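Local coordinates for protein alkaline phosphatase (PDB 2W5V) that probably hydrolyses phosphate monoesters as a zinc- and magnesium-dependent alkaline phosphatase of a cold-adapted Antarctic bacterium, at residues L47-S52 with S268-E273; S52-Y55 with T60-Y63; F230-T235 with I281-A286. The protein carries 1 engineered substitution. One frame throughout, in Å; residues are numbered along the deposited sequence.

Interaction 1. Residues L47-S52 with S268-E273. With MG (magnesium ion), chain J.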
# COMPACT_ATOMS: atom_id res chain seq x y z
N LEU B 47 -2.92 -0.98 -4.39
CA LEU B 47 -1.69 -0.20 -4.49
C LEU B 47 -0.98 -0.47 -5.82
O LEU B 47 -0.33 0.41 -6.37
CB LEU B 47 -0.78 -0.47 -3.30
CG LEU B 47 0.57 0.27 -3.27
CD1 LEU B 47 0.40 1.78 -3.46
CD2 LEU B 47 1.27 -0.04 -1.96
N SER B 48 -1.12 -1.69 -6.35
CA SER B 48 -0.52 -2.00 -7.65
C SER B 48 -1.15 -1.16 -8.77
O SER B 48 -0.45 -0.64 -9.64
CB SER B 48 -0.64 -3.49 -7.97
OG SER B 48 0.23 -4.27 -7.15
N GLN B 49 -2.47 -1.02 -8.74
CA GLN B 49 -3.17 -0.19 -9.72
C GLN B 49 -2.72 1.26 -9.60
O GLN B 49 -2.43 1.92 -10.61
CB GLN B 49 -4.68 -0.26 -9.52
CG GLN B 49 -5.35 -1.51 -10.06
CD GLN B 49 -5.29 -2.67 -9.09
OE1 GLN B 49 -4.57 -2.63 -8.09
NE2 GLN B 49 -6.05 -3.72 -9.38
N ILE B 50 -2.68 1.76 -8.37
CA ILE B 50 -2.21 3.12 -8.12
C ILE B 50 -0.80 3.30 -8.66
O ILE B 50 -0.48 4.32 -9.27
CB ILE B 50 -2.21 3.43 -6.59
CG1 ILE B 50 -3.65 3.49 -6.05
CG2 ILE B 50 -1.45 4.71 -6.30
CD1 ILE B 50 -3.72 3.39 -4.52
N SER B 51 0.04 2.29 -8.44
CA SER B 51 1.43 2.35 -8.89
C SER B 51 1.59 2.53 -10.40
O SER B 51 2.57 3.13 -10.87
CB SER B 51 2.17 1.10 -8.44
OG SER B 51 2.24 1.06 -7.02
N SER B 52 0.63 2.03 -11.17
CA SER B 52 0.74 2.13 -12.63
C SER B 52 0.83 3.58 -13.10
O SER B 52 1.44 3.86 -14.12
CB SER B 52 -0.40 1.38 -13.34
OG SER B 52 -1.66 2.01 -13.15
N SER B 268 -4.76 -1.93 -20.55
CA SER B 268 -4.88 -0.57 -21.07
C SER B 268 -6.17 0.09 -20.59
O SER B 268 -6.19 1.29 -20.33
CB SER B 268 -4.78 -0.53 -22.60
OG SER B 268 -5.91 -1.12 -23.21
N TYR B 269 -7.23 -0.69 -20.46
CA TYR B 269 -8.50 -0.20 -19.94
C TYR B 269 -8.29 0.28 -18.50
O TYR B 269 -8.60 1.43 -18.15
CB TYR B 269 -9.53 -1.32 -20.00
CG TYR B 269 -10.96 -0.98 -19.61
CD1 TYR B 269 -11.38 0.34 -19.48
CD2 TYR B 269 -11.89 -1.99 -19.41
CE1 TYR B 269 -12.71 0.63 -19.13
CE2 TYR B 269 -13.21 -1.71 -19.07
CZ TYR B 269 -13.61 -0.40 -18.93
OH TYR B 269 -14.92 -0.13 -18.59
N LEU B 270 -7.73 -0.60 -17.67
CA LEU B 270 -7.46 -0.29 -16.27
C LEU B 270 -6.60 0.96 -16.16
O LEU B 270 -6.92 1.89 -15.42
CB LEU B 270 -6.76 -1.47 -15.61
CG LEU B 270 -6.57 -1.44 -14.09
CD1 LEU B 270 -6.42 -2.86 -13.57
CD2 LEU B 270 -5.36 -0.58 -13.70
N ILE B 271 -5.50 0.98 -16.91
CA ILE B 271 -4.54 2.07 -16.83
C ILE B 271 -5.14 3.42 -17.25
O ILE B 271 -4.94 4.44 -16.57
CB ILE B 271 -3.28 1.76 -17.66
CG1 ILE B 271 -2.47 0.68 -16.96
CG2 ILE B 271 -2.44 3.01 -17.83
CD1 ILE B 271 -1.32 0.14 -17.79
N SER B 272 -5.87 3.44 -18.36
CA SER B 272 -6.45 4.70 -18.82
C SER B 272 -7.50 5.21 -17.83
O SER B 272 -7.63 6.42 -17.63
CB SER B 272 -7.05 4.56 -20.23
OG SER B 272 -8.03 3.54 -20.30
N GLU B 273 -8.22 4.29 -17.19
CA GLU B 273 -9.25 4.71 -16.24
C GLU B 273 -8.63 5.29 -14.96
O GLU B 273 -9.11 6.30 -14.44
CB GLU B 273 -10.21 3.57 -15.91
CG GLU B 273 -11.04 3.05 -17.11
CD GLU B 273 -11.96 4.10 -17.72
OE1 GLU B 273 -12.58 4.88 -16.97
OE2 GLU B 273 -12.09 4.14 -18.97
MG MG J . -6.50 -3.45 -23.84
O HOH W 1 -4.40 -4.03 -22.62
O HOH W 2 -8.53 -2.35 -24.60
O HOH W 3 -5.00 -3.10 -25.92
O HOH W 4 -7.47 -5.73 -24.40
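Gln49 meets Leu270 chiefly through its CG: a polar side chain does apolar work, and no hydrogen bond crosses between 47-52 and 268-273. That carbon fits against the branched end of Leu270, 3.8 Å from Leu270 CD2, with CD1 almost as near, and the two side chains cross at about a right angle. The bend at chi2 (84°) carries the amide on past the leucine, where NE2 is hydrogen-bonded to Glu303. With CG anti to the backbone N (chi1 -171°), Leu270 presents both methyls to Gln49 CG.

One turn on, Ser52 OG lies 4.1 Å from Ile271 CG1. That hydroxyl is already committed, donating to Gln49 O at 2.7 Å in the carbonyl plane, so it offers the isoleucine little more than bulk. Gln49 O also takes Ser52 N, and two bonds grip one carbonyl.

In the alpha/beta fold of the alkaline phosphatase family, the short helix 47-52 follows strand 36-42 of the central sheet and packs on the early turns of the long helix 267-291. Its Ser51 hydroxyl is hydrogen-bonded to Thr340 OG1 and Leu341 N of the second subunit.

At the start of segment 268-273, away from this packing, Ser268 OG binds a magnesium ion at 2.5 Å. Four waters and Asn266 OD1 complete six ligands. Water 1 also accepts from Ser268 N at 3.0 Å, tying the metal's hydration shell to the helix backbone.

Interaction 2. Residues S52-Y55 with T60-Y63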
# COMPACT_ATOMS: atom_id res chain seq x y z
N SER B 52 0.63 2.03 -11.17
CA SER B 52 0.74 2.13 -12.63
C SER B 52 0.83 3.58 -13.10
O SER B 52 1.44 3.86 -14.12
CB SER B 52 -0.40 1.38 -13.34
OG SER B 52 -1.66 2.01 -13.15
N THR B 53 0.23 4.52 -12.36
CA THR B 53 0.31 5.93 -12.75
C THR B 53 1.73 6.48 -12.69
O THR B 53 2.03 7.51 -13.29
CB THR B 53 -0.62 6.83 -11.90
OG1 THR B 53 -0.15 6.87 -10.53
CG2 THR B 53 -2.04 6.31 -11.92
N PHE B 54 2.61 5.79 -11.96
CA PHE B 54 4.01 6.20 -11.84
C PHE B 54 4.84 5.68 -13.01
O PHE B 54 6.02 6.04 -13.13
CB PHE B 54 4.61 5.72 -10.51
CG PHE B 54 4.09 6.47 -9.31
CD1 PHE B 54 2.84 6.20 -8.80
CD2 PHE B 54 4.85 7.45 -8.70
CE1 PHE B 54 2.35 6.89 -7.70
CE2 PHE B 54 4.37 8.15 -7.61
CZ PHE B 54 3.12 7.86 -7.11
N TYR B 55 4.24 4.85 -13.85
CA TYR B 55 4.96 4.26 -14.99
C TYR B 55 4.27 4.46 -16.33
O TYR B 55 4.92 4.46 -17.38
CB TYR B 55 5.16 2.76 -14.76
CG TYR B 55 6.06 2.44 -13.60
CD1 TYR B 55 5.53 2.26 -12.33
CD2 TYR B 55 7.44 2.33 -13.76
CE1 TYR B 55 6.34 1.97 -11.25
CE2 TYR B 55 8.26 2.04 -12.68
CZ TYR B 55 7.70 1.87 -11.42
OH TYR B 55 8.49 1.58 -10.33
N THR B 60 4.13 13.60 -13.45
CA THR B 60 4.03 13.05 -12.10
C THR B 60 2.57 12.87 -11.68
O THR B 60 1.74 13.73 -11.97
CB THR B 60 4.73 13.97 -11.10
OG1 THR B 60 6.05 14.26 -11.58
CG2 THR B 60 4.83 13.32 -9.74
N PRO B 61 2.26 11.76 -11.01
CA PRO B 61 0.88 11.55 -10.53
C PRO B 61 0.52 12.51 -9.41
O PRO B 61 1.37 12.86 -8.59
CB PRO B 61 0.92 10.12 -9.97
CG PRO B 61 2.11 9.48 -10.56
CD PRO B 61 3.10 10.57 -10.79
N ASN B 62 -0.74 12.91 -9.36
CA ASN B 62 -1.21 13.77 -8.28
C ASN B 62 -1.17 13.05 -6.93
O ASN B 62 -1.13 13.69 -5.88
CB ASN B 62 -2.59 14.33 -8.62
CG ASN B 62 -2.53 15.34 -9.75
OD1 ASN B 62 -1.86 16.36 -9.63
ND2 ASN B 62 -3.21 15.05 -10.85
N TYR B 63 -1.15 11.72 -6.97
CA TYR B 63 -0.91 10.96 -5.75
C TYR B 63 0.29 11.51 -4.95
O TYR B 63 0.27 11.49 -3.72
CB TYR B 63 -0.67 9.48 -6.05
CG TYR B 63 -1.92 8.69 -6.34
CD1 TYR B 63 -2.23 8.29 -7.64
CD2 TYR B 63 -2.80 8.35 -5.32
CE1 TYR B 63 -3.39 7.57 -7.91
CE2 TYR B 63 -3.96 7.62 -5.58
CZ TYR B 63 -4.25 7.23 -6.87
OH TYR B 63 -5.40 6.51 -7.13
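Pro61 sets its ring on the Phe54 ring: CG sits 3.6 Å from the Phe54 ring centroid and only 4° off the normal, a CH-pi contact almost dead centre over one face. The same proline carbon is wedged against Thr53, 3.4 Å from Thr53 O and 3.5 Å from Thr53 OG1. Beside it, Tyr63 closes the contact, its CD1 3.8 Å from Thr53 OG1 and its CB 4.3 Å from Phe54 CZ.

With chi1 at 67°, Thr53 OG1 lies between its own N and carbonyl carbon, where it is hydrogen-bonded to Ile50 O, one turn back, while facing the proline. Trading Phe54 for an alanine is likely to open a gap beneath Pro61 CG, which would lose its aromatic face.

Further out, the Asp278 carboxylate of helix 267-291 accepts from the backbone N of Asn62 and of Tyr63, one oxygen each, and so fixes the 60-63 end. Phe54 O takes a hydrogen bond from Lys73 of the second subunit, whose Leu341 also packs on the Phe54 side chain. What results is a proline-aromatic CH-pi contact within the connection between helix 47-52 and strand 68-73, where the chain doubles back beside the second subunit.

Interaction 3. Residues F230-T235 with I281-A286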
# COMPACT_ATOMS: atom_id res chain seq x y z
N PHE B 230 -14.58 14.11 -18.35
CA PHE B 230 -15.84 14.12 -17.61
C PHE B 230 -15.67 14.12 -16.09
O PHE B 230 -16.25 14.95 -15.39
CB PHE B 230 -16.70 12.92 -17.99
CG PHE B 230 -17.86 12.71 -17.06
CD1 PHE B 230 -18.95 13.57 -17.10
CD2 PHE B 230 -17.87 11.67 -16.15
CE1 PHE B 230 -20.03 13.39 -16.24
CE2 PHE B 230 -18.94 11.49 -15.28
CZ PHE B 230 -20.03 12.35 -15.33
N LEU B 231 -14.87 13.19 -15.56
CA LEU B 231 -14.79 13.05 -14.11
C LEU B 231 -14.26 14.34 -13.47
O LEU B 231 -14.85 14.84 -12.52
CB LEU B 231 -13.96 11.83 -13.71
CG LEU B 231 -13.85 11.52 -12.22
CD1 LEU B 231 -15.22 11.29 -11.61
CD2 LEU B 231 -12.96 10.31 -12.00
N SER B 232 -13.16 14.87 -13.99
CA SER B 232 -12.64 16.13 -13.46
C SER B 232 -13.64 17.27 -13.63
O SER B 232 -13.93 18.00 -12.68
CB SER B 232 -11.31 16.50 -14.12
OG SER B 232 -10.31 15.58 -13.74
N ALA B 233 -14.16 17.44 -14.84
CA ALA B 233 -15.06 18.55 -15.14
C ALA B 233 -16.32 18.51 -14.27
O ALA B 233 -16.78 19.54 -13.80
CB ALA B 233 -15.45 18.55 -16.63
N ALA B 234 -16.86 17.31 -14.06
CA ALA B 234 -18.07 17.16 -13.27
C ALA B 234 -17.80 17.39 -11.79
O ALA B 234 -18.64 17.95 -11.08
CB ALA B 234 -18.69 15.79 -13.49
N THR B 235 -16.63 16.97 -11.33
CA THR B 235 -16.22 17.24 -9.95
C THR B 235 -16.04 18.75 -9.74
O THR B 235 -16.47 19.31 -8.73
CB THR B 235 -14.92 16.50 -9.61
OG1 THR B 235 -15.12 15.09 -9.76
CG2 THR B 235 -14.50 16.78 -8.18
N ILE B 281 -8.17 13.67 -9.03
CA ILE B 281 -7.47 13.98 -7.79
C ILE B 281 -6.81 15.36 -7.87
O ILE B 281 -6.92 16.15 -6.94
CB ILE B 281 -6.39 12.92 -7.45
CG1 ILE B 281 -7.03 11.56 -7.15
CG2 ILE B 281 -5.55 13.39 -6.26
CD1 ILE B 281 -5.99 10.46 -6.89
N GLY B 282 -6.14 15.64 -8.98
CA GLY B 282 -5.50 16.93 -9.19
C GLY B 282 -6.49 18.08 -9.13
O GLY B 282 -6.21 19.15 -8.60
N THR B 283 -7.68 17.84 -9.68
CA THR B 283 -8.74 18.85 -9.65
C THR B 283 -9.17 19.15 -8.21
O THR B 283 -9.25 20.30 -7.80
CB THR B 283 -9.96 18.37 -10.45
OG1 THR B 283 -9.57 18.17 -11.81
CG2 THR B 283 -11.07 19.39 -10.37
N ALA B 284 -9.44 18.10 -7.45
CA ALA B 284 -9.88 18.28 -6.06
C ALA B 284 -8.79 18.99 -5.27
O ALA B 284 -9.07 19.92 -4.52
CB ALA B 284 -10.19 16.95 -5.44
N LEU B 285 -7.55 18.53 -5.42
CA LEU B 285 -6.43 19.08 -4.66
C LEU B 285 -6.15 20.53 -5.02
O LEU B 285 -5.81 21.34 -4.16
CB LEU B 285 -5.17 18.23 -4.85
CG LEU B 285 -5.17 16.87 -4.18
CD1 LEU B 285 -3.85 16.13 -4.45
CD2 LEU B 285 -5.39 17.04 -2.69
N ALA B 286 -6.30 20.87 -6.30
CA ALA B 286 -6.10 22.25 -6.73
C ALA B 286 -7.11 23.16 -6.02
O ALA B 286 -6.76 24.24 -5.55
CB ALA B 286 -6.23 22.37 -8.23
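Helices 230-242 and 267-291 come nearest within these segments at Ser232 and Thr283, whose CA atoms are 6.1 Å apart, a close approach that small residues permit. The touching is done by two hydroxyl-bearing side chains. Thr283 OG1 lies 3.3 Å from Ser232 OG and equally near Ser232 CB, so it meets the serine along its whole short side chain. The threonine torsion (chi1 -61°) puts OG1 beside its own backbone N, from where it also makes a weak hydrogen bond to Asp279 O one turn back. Its methyl CG2, anti to the backbone N, also faces the partner helix, 3.9 Å from Ser232 O.

Thr235, one turn after Ser232, faces the same helix more loosely: its CG2 stays 4.8 Å from Thr283 CG2. OG1 donates to Leu231 O at 2.8 Å, tilted 31° from the carbonyl plane, while Thr235 N reaches that oxygen from the opposite face; OG1 is also hydrogen-bonded to Ser253 of strand 249-255.

Both helices lie against the central sheet of this alpha/beta fold, Leu231 and Ala234 on strand 124-129, Ile281, Ala284 and Leu285 on strand 294-299. Between the two segments the joint is slight, 139 Å² buried, most of it by Ser232, Thr235 and Thr283. The closeness is consistent with short side chains; the hydroxyls of Thr235 and Thr283 have partners in their own helix, Thr283's a weak one.

How the interactions relate
Interactions 1 and 3 both use helix 267-291, an early part and a later part, their centres 18 Å apart. Interactions 1 and 2 share Ser52, have centres 9 Å apart and both touch the second subunit; Tyr63 OH also packs 3.7 Å from Ile50 CG1. Interaction 2 reaches interaction 3 as well, with Asn62 ND2 3.4 Å from Gly282 CA and Tyr63 CZ 3.7 Å from Ile281 CD1. The Gln49 side chain is about 10 Å from a bound zinc and that of Tyr63 about 14 Å, whereas interaction 3 is remote from the metals. The magnesium at Ser268 is distinct from the one held by Asp43, Thr137 and Glu254.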